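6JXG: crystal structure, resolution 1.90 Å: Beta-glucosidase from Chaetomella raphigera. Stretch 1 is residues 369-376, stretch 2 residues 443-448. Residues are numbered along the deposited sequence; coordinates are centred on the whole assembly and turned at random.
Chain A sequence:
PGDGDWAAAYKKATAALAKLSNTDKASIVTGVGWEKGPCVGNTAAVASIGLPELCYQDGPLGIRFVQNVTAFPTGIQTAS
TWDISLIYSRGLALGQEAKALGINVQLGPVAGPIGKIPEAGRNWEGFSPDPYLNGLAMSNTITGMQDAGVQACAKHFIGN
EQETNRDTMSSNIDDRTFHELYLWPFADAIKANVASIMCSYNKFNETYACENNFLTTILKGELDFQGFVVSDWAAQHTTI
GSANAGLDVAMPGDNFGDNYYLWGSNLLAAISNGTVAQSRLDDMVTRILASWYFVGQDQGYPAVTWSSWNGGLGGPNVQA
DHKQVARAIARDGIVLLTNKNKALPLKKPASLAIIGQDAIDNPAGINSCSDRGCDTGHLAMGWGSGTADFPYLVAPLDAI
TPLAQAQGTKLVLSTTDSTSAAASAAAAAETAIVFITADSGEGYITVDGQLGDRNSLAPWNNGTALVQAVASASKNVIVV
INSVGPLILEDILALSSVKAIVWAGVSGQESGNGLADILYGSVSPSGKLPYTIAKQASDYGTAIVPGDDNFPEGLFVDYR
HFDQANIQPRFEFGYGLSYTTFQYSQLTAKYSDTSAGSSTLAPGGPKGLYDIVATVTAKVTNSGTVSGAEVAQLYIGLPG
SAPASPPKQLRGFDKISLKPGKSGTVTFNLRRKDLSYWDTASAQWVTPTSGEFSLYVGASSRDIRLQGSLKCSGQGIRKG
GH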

# COMPACT_ATOMS: atom_id res chain seq x y z
N CYS A 369 1.45 -8.57 -21.43
CA CYS A 369 2.45 -7.48 -21.39
C CYS A 369 3.35 -7.79 -20.26
O CYS A 369 2.88 -7.97 -19.14
N SER A 370 4.66 -7.76 -20.50
CA SER A 370 5.66 -8.09 -19.52
C SER A 370 5.50 -7.17 -18.29
O SER A 370 5.37 -5.93 -18.42
N ASP A 371 5.48 -7.75 -17.10
CA ASP A 371 5.32 -6.98 -15.86
C ASP A 371 4.10 -6.04 -15.88
O ASP A 371 4.08 -5.06 -15.19
N ARG A 372 3.07 -6.41 -16.63
CA ARG A 372 1.78 -5.65 -16.79
C ARG A 372 2.04 -4.25 -17.36
O ARG A 372 1.26 -3.31 -17.11
N GLY A 373 3.08 -4.14 -18.18
CA GLY A 373 3.52 -2.87 -18.78
C GLY A 373 2.70 -2.44 -19.98
O GLY A 373 3.24 -2.09 -21.03
N CYS A 374 1.41 -2.36 -19.81
CA CYS A 374 0.55 -1.67 -20.73
C CYS A 374 -0.77 -1.35 -20.01
O CYS A 374 -1.12 -2.01 -18.98
N ASP A 375 -1.59 -0.47 -20.62
CA ASP A 375 -2.95 -0.20 -20.13
C ASP A 375 -3.92 -0.53 -21.26
O ASP A 375 -4.47 0.36 -21.91
N THR A 376 -4.07 -1.81 -21.51
CA THR A 376 -4.84 -2.33 -22.64
C THR A 376 -5.83 -3.31 -22.06
O THR A 376 -5.48 -4.17 -21.23
N GLY A 443 9.57 2.68 -12.40
CA GLY A 443 10.33 3.43 -13.41
C GLY A 443 11.42 2.69 -14.19
O GLY A 443 12.43 3.29 -14.49
N TYR A 444 11.18 1.44 -14.59
CA TYR A 444 12.03 0.78 -15.59
C TYR A 444 11.27 0.46 -16.83
O TYR A 444 11.84 -0.10 -17.73
N ILE A 445 9.99 0.83 -16.89
CA ILE A 445 9.14 0.54 -18.01
C ILE A 445 8.45 1.86 -18.42
O ILE A 445 7.96 2.62 -17.57
N THR A 446 8.46 2.16 -19.71
CA THR A 446 7.74 3.32 -20.29
C THR A 446 6.47 2.84 -20.98
O THR A 446 6.51 1.96 -21.82
N VAL A 447 5.34 3.42 -20.62
CA VAL A 447 4.09 3.15 -21.27
C VAL A 447 3.46 4.48 -21.65
O VAL A 447 3.38 5.42 -20.84
N ASP A 448 2.96 4.59 -22.89
CA ASP A 448 2.41 5.88 -23.40
C ASP A 448 3.31 7.05 -23.08
O ASP A 448 2.88 8.12 -22.64

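What holds the first stretch in a shape that can offer side chains to the second? It has no regular helix or strand, and its fold is a tight loop closed by a disulfide: C369 (chi1 m) and C374 (chi1 p) join SG to SG at 2.2 Å. Backbone bonds reinforce the closure, with R372 N donating to C369 O at 3.0 Å and G373 N to S370 O at 2.9 Å. S370, in the t rotamer, points sideways and contributes little more than its carbonyl, whose O atom lies 4.3 Å from I445 CD1.

Which residue carries the polar part of the contact? D371 points toward the second stretch in the m rotamer, and its carboxylate meets the phenol of Y444. The Y444 OH group donates a hydrogen bond to D371 OD2 at 2.6 Å. The CA-to-CB bond of Y444 runs sideways, but its end comes nearer (chi1 p, chi2 94°), so the carboxylate oxygen sits at the ring edge, close to its plane. D371 OD1 is hydrogen-bonded elsewhere in the structure. The same side chain also has an apolar contact, as D371 CB lies 3.7 Å from I445 CD1; I445 (chi1 m, chi2 t) points toward the loop.

How do the next two residues differ in what they give the contact? R372 points away and touches nothing in the second stretch; its side chain folds back within its own loop, where R372 NH1 makes a weak hydrogen bond to C369 O at 3.0 Å. G373 has no side chain, and a CB here would point toward the second stretch and come within a tight 3.1 Å of I445 CG2; as it is, G373 CA is 4.2 Å from I445 CG2. The carbonyl G373 O lies 3.4 Å from V447 CG2.

What does V447 pack against at the far end of the loop? V447, on the short strand 446-447, points toward the first stretch with chi1 in t and spreads its two methyls along the backbone there. While CG2 meets the G373 carbonyl, V447 CG1 approaches C374 CA at 3.9 Å and D375 N at 4.3 Å. The CA-to-CB bond of C374 points away, and its SG is taken up in the disulfide, leaving its backbone to face the valine. D375 (chi1 t) points toward the second stretch, yet the nearest approach of its side chain, from D375 CB to V447 CG1, is 5.2 Å, and D375 OD2 is hydrogen-bonded elsewhere in the structure.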

# COMPACT_ATOMS: atom_id res chain seq x y z
CB CYS A 369 1.78 -6.07 -21.18
SG CYS A 369 0.44 -5.68 -22.38
CB SER A 370 7.03 -7.89 -20.15
OG SER A 370 8.04 -8.12 -19.21
CB ASP A 371 6.60 -6.19 -15.54
CG ASP A 371 7.81 -7.09 -15.32
OD1 ASP A 371 7.64 -8.23 -14.87
OD2 ASP A 371 8.94 -6.59 -15.52
CB ARG A 372 0.98 -5.56 -15.49
CG ARG A 372 0.97 -6.85 -14.67
CD ARG A 372 0.08 -7.89 -15.32
NE ARG A 372 0.74 -8.62 -16.41
CZ ARG A 372 1.48 -9.69 -16.29
NH1 ARG A 372 1.99 -10.23 -17.38
NH2 ARG A 372 1.66 -10.28 -15.13
CB CYS A 374 0.26 -2.59 -21.96
SG CYS A 374 -0.79 -4.03 -21.65
CB ASP A 375 -3.07 1.26 -19.71
CG ASP A 375 -4.44 1.64 -19.14
OD1 ASP A 375 -5.17 0.75 -18.74
OD2 ASP A 375 -4.81 2.84 -19.18
CB THR A 376 -3.92 -3.05 -23.64
OG1 THR A 376 -3.00 -2.09 -24.13
CG2 THR A 376 -4.72 -3.56 -24.83
CB TYR A 444 12.79 -0.44 -15.05
CG TYR A 444 11.92 -1.60 -14.71
CD1 TYR A 444 11.69 -2.59 -15.62
CD2 TYR A 444 11.41 -1.76 -13.40
CE1 TYR A 444 10.86 -3.71 -15.32
CE2 TYR A 444 10.58 -2.84 -13.10
CZ TYR A 444 10.31 -3.80 -14.08
OH TYR A 444 9.50 -4.85 -13.74
CB ILE A 445 8.03 -0.43 -17.54
CG1 ILE A 445 8.61 -1.80 -17.15
CG2 ILE A 445 7.05 -0.69 -18.68
CD1 ILE A 445 7.60 -2.78 -16.59
CB THR A 446 8.66 3.96 -21.36
OG1 THR A 446 9.81 4.47 -20.71
CG2 THR A 446 7.97 5.13 -22.11
CB VAL A 447 3.14 2.33 -20.36
CG1 VAL A 447 1.85 2.02 -21.10
CG2 VAL A 447 3.78 1.03 -19.83
CB ASP A 448 0.94 6.11 -22.91
CG ASP A 448 0.01 5.17 -23.55
OD1 ASP A 448 0.51 4.43 -24.42
OD2 ASP A 448 -1.20 5.06 -23.21